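Side-chain contacts in thiosulfate sulfurtransferase (Pseudomonas aeruginosa, PDB 1YT8), which probably transfers sulfur from thiosulfate to cyanide, as rhodaneses do, in a single chain built from four rhodanese-like domains: residues A57-R62 against A318-A323; Q309-T314 against N336-W341. All blocks are in the same frame, centred on the assembly; numbering follows the deposited sequence.

Contact 1 of 2, residues A57-R62 against A318-A323; sequences ARVPRR and ASVRGA
The hydroxyl oxygen of S319 is held by R58 across the contact and by the carbonyl of D315, a few residues back in its own part of the chain. S319 OG accepts a hydrogen bond from NE of R58 at 2.8 Å, with an N-H...O angle of 155°. The serine oxygen sits at the edge of the guanidinium, only 12° out of its plane, where the N-H of NE points. R58 NH2 lies 3.2 Å from the same OG. NH2 bonds to the D315 carbonyl that S319 OG also meets, while NH1 pairs with E54 and the carbonyl of N45, so the buried arginine head is fixed in rotation as well as in place. The stem is extended at chi2 and bends at chi3 (69°), and its CB lies 3.6 Å from S319 OG. CG2 of V320 is wedged between the carbonyl oxygen of R58, 3.5 Å away and already bonded to the hydroxyl of Y284, and CG1 of V59 at 4.0 Å. The two valines form the apolar part of the contact, their side chains crossing at about a right angle. V320 opens a type II beta turn that leads into strand 324-328, and V59 is the first residue to leave helix 51-58. The arrangement is thus an interface between two rhodanese-like domains of a tandem-repeat protein, joining a helix C-terminus of one to the loop before a sheet strand of the other.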
ATOM      1  N   ALA A  57     -12.648  -3.931  -3.842  1.00 17.01           N
ATOM      2  CA  ALA A  57     -12.176  -3.737  -2.478  1.00 15.89           C
ATOM      3  C   ALA A  57     -11.841  -2.267  -2.223  1.00 15.00           C
ATOM      4  O   ALA A  57     -12.150  -1.731  -1.161  1.00 16.10           O
ATOM      5  CB  ALA A  57     -10.942  -4.606  -2.216  1.00 15.24           C
ATOM      6  N   ARG A  58     -11.224  -1.612  -3.201  1.00 14.26           N
ATOM      7  CA  ARG A  58     -10.835  -0.211  -3.046  1.00 14.75           C
ATOM      8  C   ARG A  58     -11.965   0.792  -3.299  1.00 13.79           C
ATOM      9  O   ARG A  58     -11.942   1.904  -2.773  1.00 14.12           O
ATOM     10  CB  ARG A  58      -9.632   0.084  -3.950  1.00 16.85           C
ATOM     11  CG  ARG A  58      -8.433  -0.796  -3.612  1.00 18.33           C
ATOM     12  CD  ARG A  58      -7.270  -0.597  -4.559  1.00 17.18           C
ATOM     13  NE  ARG A  58      -6.635   0.706  -4.405  1.00 17.92           N
ATOM     14  CZ  ARG A  58      -5.574   1.091  -5.103  1.00 19.83           C
ATOM     15  NH1 ARG A  58      -5.038   0.265  -5.993  1.00 19.21           N
ATOM     16  NH2 ARG A  58      -5.052   2.298  -4.918  1.00 18.79           N
ATOM     17  N   VAL A  59     -12.947   0.399  -4.104  1.00 14.51           N
ATOM     18  CA  VAL A  59     -14.092   1.257  -4.403  1.00 15.83           C
ATOM     19  C   VAL A  59     -15.330   0.356  -4.382  1.00 16.51           C
ATOM     20  O   VAL A  59     -15.922   0.074  -5.422  1.00 15.89           O
ATOM     21  CB  VAL A  59     -13.966   1.922  -5.803  1.00 15.79           C
ATOM     22  CG1 VAL A  59     -15.092   2.937  -6.004  1.00 16.78           C
ATOM     23  CG2 VAL A  59     -12.613   2.608  -5.945  1.00 16.84           C
ATOM     24  N   PRO A  60     -15.734  -0.109  -3.185  1.00 16.39           N
ATOM     25  CA  PRO A  60     -16.896  -0.989  -3.017  1.00 17.75           C
ATOM     26  C   PRO A  60     -18.264  -0.440  -3.429  1.00 18.76           C
ATOM     27  O   PRO A  60     -19.097  -1.189  -3.941  1.00 19.48           O
ATOM     28  CB  PRO A  60     -16.836  -1.356  -1.534  1.00 17.02           C
ATOM     29  CG  PRO A  60     -16.253  -0.129  -0.915  1.00 19.14           C
ATOM     30  CD  PRO A  60     -15.134   0.215  -1.878  1.00 17.14           C
ATOM     31  N   ARG A  61     -18.499   0.849  -3.206  1.00 19.03           N
ATOM     32  CA  ARG A  61     -19.783   1.462  -3.562  1.00 20.64           C
ATOM     33  C   ARG A  61     -19.883   1.608  -5.074  1.00 20.29           C
ATOM     34  O   ARG A  61     -19.163   2.403  -5.676  1.00 20.89           O
ATOM     35  CB  ARG A  61     -19.923   2.840  -2.914  1.00 23.38           C
ATOM     36  CG  ARG A  61     -21.003   2.944  -1.857  1.00 29.08           C
ATOM     37  CD  ARG A  61     -21.761   4.259  -2.007  1.00 30.59           C
ATOM     38  NE  ARG A  61     -20.860   5.405  -2.110  1.00 31.23           N
ATOM     39  CZ  ARG A  61     -21.233   6.608  -2.535  1.00 33.89           C
ATOM     40  NH1 ARG A  61     -22.490   6.820  -2.900  1.00 36.05           N
ATOM     41  NH2 ARG A  61     -20.352   7.596  -2.602  1.00 31.67           N
ATOM     42  N   ARG A  62     -20.788   0.852  -5.684  1.00 19.67           N
ATOM     43  CA  ARG A  62     -20.943   0.878  -7.131  1.00 19.78           C
ATOM     44  C   ARG A  62     -21.327   2.231  -7.720  1.00 18.85           C
ATOM     45  O   ARG A  62     -21.071   2.484  -8.897  1.00 20.36           O
ATOM     46  CB  ARG A  62     -21.951  -0.189  -7.569  1.00 21.83           C
ATOM     47  CG  ARG A  62     -21.554  -1.618  -7.184  1.00 25.06           C
ATOM     48  CD  ARG A  62     -20.233  -2.046  -7.814  1.00 28.02           C
ATOM     49  NE  ARG A  62     -19.983  -3.483  -7.668  1.00 30.06           N
ATOM     50  CZ  ARG A  62     -19.507  -4.071  -6.573  1.00 30.98           C
ATOM     51  NH1 ARG A  62     -19.211  -3.358  -5.495  1.00 31.62           N
ATOM     52  NH2 ARG A  62     -19.332  -5.387  -6.555  1.00 32.19           N
ATOM     53  N   ALA A 318      -7.945   2.641   1.388  1.00 16.93           N
ATOM     54  CA  ALA A 318      -9.034   3.613   1.376  1.00 17.15           C
ATOM     55  C   ALA A 318      -8.791   4.564   0.213  1.00 14.43           C
ATOM     56  O   ALA A 318      -8.340   5.695   0.397  1.00 16.10           O
ATOM     57  CB  ALA A 318      -9.068   4.377   2.694  1.00 15.70           C
ATOM     58  N   SER A 319      -9.092   4.087  -0.990  1.00 14.34           N
ATOM     59  CA  SER A 319      -8.890   4.855  -2.207  1.00 13.67           C
ATOM     60  C   SER A 319      -9.988   5.879  -2.474  1.00 13.68           C
ATOM     61  O   SER A 319      -9.818   6.781  -3.296  1.00 16.14           O
ATOM     62  CB  SER A 319      -8.751   3.896  -3.392  1.00 14.83           C
ATOM     63  OG  SER A 319      -7.682   2.990  -3.153  1.00 15.10           O
ATOM     64  N   VAL A 320     -11.116   5.733  -1.790  1.00 14.09           N
ATOM     65  CA  VAL A 320     -12.217   6.671  -1.943  1.00 12.47           C
ATOM     66  C   VAL A 320     -12.024   7.769  -0.902  1.00 12.41           C
ATOM     67  O   VAL A 320     -12.289   7.565   0.282  1.00 12.87           O
ATOM     68  CB  VAL A 320     -13.580   5.987  -1.704  1.00 14.07           C
ATOM     69  CG1 VAL A 320     -14.697   7.025  -1.748  1.00 14.45           C
ATOM     70  CG2 VAL A 320     -13.813   4.907  -2.759  1.00 11.55           C
ATOM     71  N   ARG A 321     -11.542   8.927  -1.345  1.00 13.94           N
ATOM     72  CA  ARG A 321     -11.327  10.051  -0.442  1.00 14.64           C
ATOM     73  C   ARG A 321     -12.709  10.519   0.003  1.00 14.47           C
ATOM     74  O   ARG A 321     -13.594  10.735  -0.828  1.00 16.78           O
ATOM     75  CB  ARG A 321     -10.583  11.176  -1.170  1.00 11.87           C
ATOM     76  CG  ARG A 321     -10.172  12.343  -0.280  1.00 13.35           C
ATOM     77  CD  ARG A 321      -9.282  11.900   0.883  1.00 14.95           C
ATOM     78  NE  ARG A 321      -8.736  13.053   1.593  1.00 15.47           N
ATOM     79  CZ  ARG A 321      -8.192  13.010   2.805  1.00 15.89           C
ATOM     80  NH1 ARG A 321      -8.117  11.861   3.467  1.00 16.18           N
ATOM     81  NH2 ARG A 321      -7.714  14.120   3.354  1.00 13.82           N
ATOM     82  N   GLY A 322     -12.898  10.667   1.311  1.00 13.67           N
ATOM     83  CA  GLY A 322     -14.193  11.081   1.820  1.00 13.54           C
ATOM     84  C   GLY A 322     -14.945   9.904   2.421  1.00 14.02           C
ATOM     85  O   GLY A 322     -15.993  10.081   3.050  1.00 15.53           O
ATOM     86  N   ALA A 323     -14.409   8.699   2.227  1.00 13.71           N
ATOM     87  CA  ALA A 323     -15.014   7.476   2.757  1.00 13.50           C
ATOM     88  C   ALA A 323     -14.915   7.414   4.276  1.00 15.10           C
ATOM     89  O   ALA A 323     -14.310   8.279   4.907  1.00 14.95           O
ATOM     90  CB  ALA A 323     -14.348   6.244   2.150  1.00 13.35           C
TER

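Contact 2 of 2, residues Q309-T314 against N336-W341; sequences QLVQET and NMSASW
V311 and W341 meet obliquely, the closest approach being to the methylene of the tryptophan. CG1 of V311 stands 4.0 Å from CB of W341 and CG2 is almost as near, at 4.1 Å, so the fork of the valine straddles that one carbon. The tryptophan sets out toward helix 307-312, but its ring then leads away: with chi1 at -72°, CG lies beside the backbone N, and the indole is carried to helix 197-208, where NE1 bonds to S205 and the side chain also touches I201. S340 OG lies over one ring face, near the rim, while it donates to the carbonyl oxygen of M337. Both helices belong to a rhodanese-like domain with a five-stranded parallel sheet, and the chain between them includes strand 324-328 of that sheet. One turn back from the tryptophan, S338 completes the surface met by V311: V311 CG2 lies 4.0 Å from S338 O and 4.3 Å from S338 CB. The serine hydroxyl is engaged by the carbonyl of R334 in its own helix, which leaves the carbon side of the residue to the valine. Next to V311 in helix 307-312 comes Q312, which lines the sulfite pocket and touches T197 and R198.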
ATOM      1  N   GLN A 309       1.195   0.348   8.577  1.00 12.51           N
ATOM      2  CA  GLN A 309       1.123   0.419   7.126  1.00 12.48           C
ATOM      3  C   GLN A 309      -0.183   1.032   6.632  1.00 12.52           C
ATOM      4  O   GLN A 309      -0.238   1.558   5.522  1.00 15.98           O
ATOM      5  CB  GLN A 309       1.327  -0.971   6.523  1.00 12.33           C
ATOM      6  CG  GLN A 309       2.754  -1.481   6.677  1.00 13.38           C
ATOM      7  CD  GLN A 309       3.783  -0.476   6.178  1.00 13.22           C
ATOM      8  OE1 GLN A 309       4.425   0.221   6.969  1.00 16.39           O
ATOM      9  NE2 GLN A 309       3.933  -0.386   4.859  1.00 12.56           N
ATOM     10  N   LEU A 310      -1.237   0.969   7.441  1.00 14.27           N
ATOM     11  CA  LEU A 310      -2.506   1.575   7.032  1.00 13.23           C
ATOM     12  C   LEU A 310      -2.290   3.089   7.026  1.00 12.87           C
ATOM     13  O   LEU A 310      -2.780   3.808   6.149  1.00 13.23           O
ATOM     14  CB  LEU A 310      -3.624   1.215   8.013  1.00 13.56           C
ATOM     15  CG  LEU A 310      -4.985   1.896   7.790  1.00 14.89           C
ATOM     16  CD1 LEU A 310      -5.518   1.575   6.401  1.00 15.12           C
ATOM     17  CD2 LEU A 310      -5.969   1.423   8.853  1.00 12.85           C
ATOM     18  N   VAL A 311      -1.535   3.564   8.010  1.00 13.41           N
ATOM     19  CA  VAL A 311      -1.235   4.981   8.129  1.00 13.31           C
ATOM     20  C   VAL A 311      -0.230   5.424   7.061  1.00 13.22           C
ATOM     21  O   VAL A 311      -0.293   6.553   6.576  1.00 15.22           O
ATOM     22  CB  VAL A 311      -0.688   5.302   9.544  1.00 14.53           C
ATOM     23  CG1 VAL A 311      -0.228   6.762   9.631  1.00 12.01           C
ATOM     24  CG2 VAL A 311      -1.791   5.046  10.583  1.00 13.58           C
ATOM     25  N   GLN A 312       0.677   4.524   6.683  1.00 13.35           N
ATOM     26  CA  GLN A 312       1.711   4.817   5.684  1.00 13.06           C
ATOM     27  C   GLN A 312       1.254   4.684   4.223  1.00 12.93           C
ATOM     28  O   GLN A 312       1.673   5.466   3.372  1.00 13.64           O
ATOM     29  CB  GLN A 312       2.921   3.901   5.921  1.00 13.06           C
ATOM     30  CG  GLN A 312       4.051   4.020   4.901  1.00 12.70           C
ATOM     31  CD  GLN A 312       4.828   5.324   5.006  1.00 15.57           C
ATOM     32  OE1 GLN A 312       4.675   6.083   5.968  1.00 15.88           O
ATOM     33  NE2 GLN A 312       5.680   5.581   4.020  1.00 16.35           N
ATOM     34  N   GLU A 313       0.402   3.702   3.933  1.00 12.87           N
ATOM     35  CA  GLU A 313      -0.067   3.477   2.561  1.00 13.14           C
ATOM     36  C   GLU A 313      -1.593   3.534   2.492  1.00 12.33           C
ATOM     37  O   GLU A 313      -2.226   2.707   1.837  1.00 13.46           O
ATOM     38  CB  GLU A 313       0.408   2.102   2.063  1.00 14.22           C
ATOM     39  CG  GLU A 313       1.886   1.805   2.309  1.00 14.63           C
ATOM     40  CD  GLU A 313       2.315   0.446   1.766  1.00 18.74           C
ATOM     41  OE1 GLU A 313       1.515  -0.512   1.851  1.00 17.84           O
ATOM     42  OE2 GLU A 313       3.456   0.331   1.266  1.00 20.96           O
ATOM     43  N   THR A 314      -2.170   4.527   3.156  1.00 13.91           N
ATOM     44  CA  THR A 314      -3.620   4.692   3.227  1.00 13.49           C
ATOM     45  C   THR A 314      -4.367   4.581   1.892  1.00 15.31           C
ATOM     46  O   THR A 314      -5.432   3.963   1.818  1.00 15.09           O
ATOM     47  CB  THR A 314      -3.968   6.045   3.890  1.00 14.52           C
ATOM     48  OG1 THR A 314      -3.113   6.253   5.025  1.00 12.07           O
ATOM     49  CG2 THR A 314      -5.411   6.055   4.361  1.00 14.79           C
ATOM     50  N   ASN A 336      -6.991   2.585  18.287  1.00 12.92           N
ATOM     51  CA  ASN A 336      -7.106   3.964  18.755  1.00 12.87           C
ATOM     52  C   ASN A 336      -5.988   4.851  18.216  1.00 12.96           C
ATOM     53  O   ASN A 336      -6.248   5.963  17.753  1.00 12.81           O
ATOM     54  CB  ASN A 336      -7.096   4.041  20.293  1.00 12.79           C
ATOM     55  CG  ASN A 336      -8.443   3.697  20.911  1.00 16.37           C
ATOM     56  OD1 ASN A 336      -9.495   4.116  20.421  1.00 14.63           O
ATOM     57  ND2 ASN A 336      -8.412   2.947  22.010  1.00 16.85           N
HETATM   58  N   MSE A 337      -4.748   4.370  18.283  1.00 11.55           N
HETATM   59  CA  MSE A 337      -3.618   5.155  17.796  1.00 12.57           C
HETATM   60  C   MSE A 337      -3.681   5.361  16.284  1.00 11.10           C
HETATM   61  O   MSE A 337      -3.504   6.476  15.799  1.00 11.67           O
HETATM   62  CB  MSE A 337      -2.284   4.498  18.173  1.00 12.62           C
HETATM   63  CG  MSE A 337      -1.906   4.582  19.652  1.00 15.29           C
HETATM   64 SE   MSE A 337      -2.048   6.342  20.482  1.00 20.75          SE
HETATM   65  CE  MSE A 337      -0.797   7.340  19.370  1.00 15.21           C
ATOM     66  N   SER A 338      -3.937   4.289  15.541  1.00 13.80           N
ATOM     67  CA  SER A 338      -4.015   4.385  14.087  1.00 11.82           C
ATOM     68  C   SER A 338      -5.140   5.323  13.666  1.00 11.87           C
ATOM     69  O   SER A 338      -4.986   6.114  12.732  1.00 11.06           O
ATOM     70  CB  SER A 338      -4.229   2.996  13.472  1.00 11.31           C
ATOM     71  OG  SER A 338      -3.113   2.155  13.717  1.00 11.97           O
ATOM     72  N   ALA A 339      -6.273   5.228  14.357  1.00 13.39           N
ATOM     73  CA  ALA A 339      -7.421   6.082  14.062  1.00 13.06           C
ATOM     74  C   ALA A 339      -7.086   7.552  14.317  1.00 13.02           C
ATOM     75  O   ALA A 339      -7.489   8.428  13.550  1.00 13.75           O
ATOM     76  CB  ALA A 339      -8.620   5.661  14.908  1.00 12.43           C
ATOM     77  N   SER A 340      -6.339   7.830  15.384  1.00 11.97           N
ATOM     78  CA  SER A 340      -5.992   9.217  15.684  1.00 13.19           C
ATOM     79  C   SER A 340      -5.210   9.835  14.524  1.00 11.13           C
ATOM     80  O   SER A 340      -5.391  11.008  14.202  1.00 10.63           O
ATOM     81  CB  SER A 340      -5.188   9.320  16.995  1.00 12.21           C
ATOM     82  OG  SER A 340      -3.853   8.867  16.858  1.00 14.27           O
ATOM     83  N   TRP A 341      -4.349   9.043  13.887  1.00 12.30           N
ATOM     84  CA  TRP A 341      -3.571   9.540  12.757  1.00 10.37           C
ATOM     85  C   TRP A 341      -4.443   9.717  11.511  1.00 10.53           C
ATOM     86  O   TRP A 341      -4.327  10.714  10.797  1.00 11.42           O
ATOM     87  CB  TRP A 341      -2.396   8.592  12.470  1.00 12.03           C
ATOM     88  CG  TRP A 341      -1.326   8.681  13.520  1.00 13.06           C
ATOM     89  CD1 TRP A 341      -0.813   7.655  14.265  1.00 11.89           C
ATOM     90  CD2 TRP A 341      -0.665   9.872  13.965  1.00 12.35           C
ATOM     91  NE1 TRP A 341       0.128   8.139  15.152  1.00 12.87           N
ATOM     92  CE2 TRP A 341       0.237   9.496  14.985  1.00 13.92           C
ATOM     93  CE3 TRP A 341      -0.749  11.226  13.599  1.00 13.62           C
ATOM     94  CZ2 TRP A 341       1.052  10.425  15.646  1.00 13.60           C
ATOM     95  CZ3 TRP A 341       0.061  12.151  14.257  1.00 14.95           C
ATOM     96  CH2 TRP A 341       0.949  11.744  15.270  1.00 15.37           C
TER

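Both contacts are buried, yet they work at different levels of the architecture. Contact 1 joins two rhodanese-like domains far apart in sequence, whereas contact 2 packs two helices within one of them, although W341 reaches on to helix 197-208 of another such domain, so contact 2 too borders a domain junction. The domain holding 309-314 and 336-341 also supplies 318-323, which follows helix 314-317, so the chain runs from one contact almost directly into the other; their centres lie 16 Å apart. The chemistry follows the setting: a charged side chain with several polar partners at the domain boundary, and mostly apolar van der Waals contact between helices in contact 2.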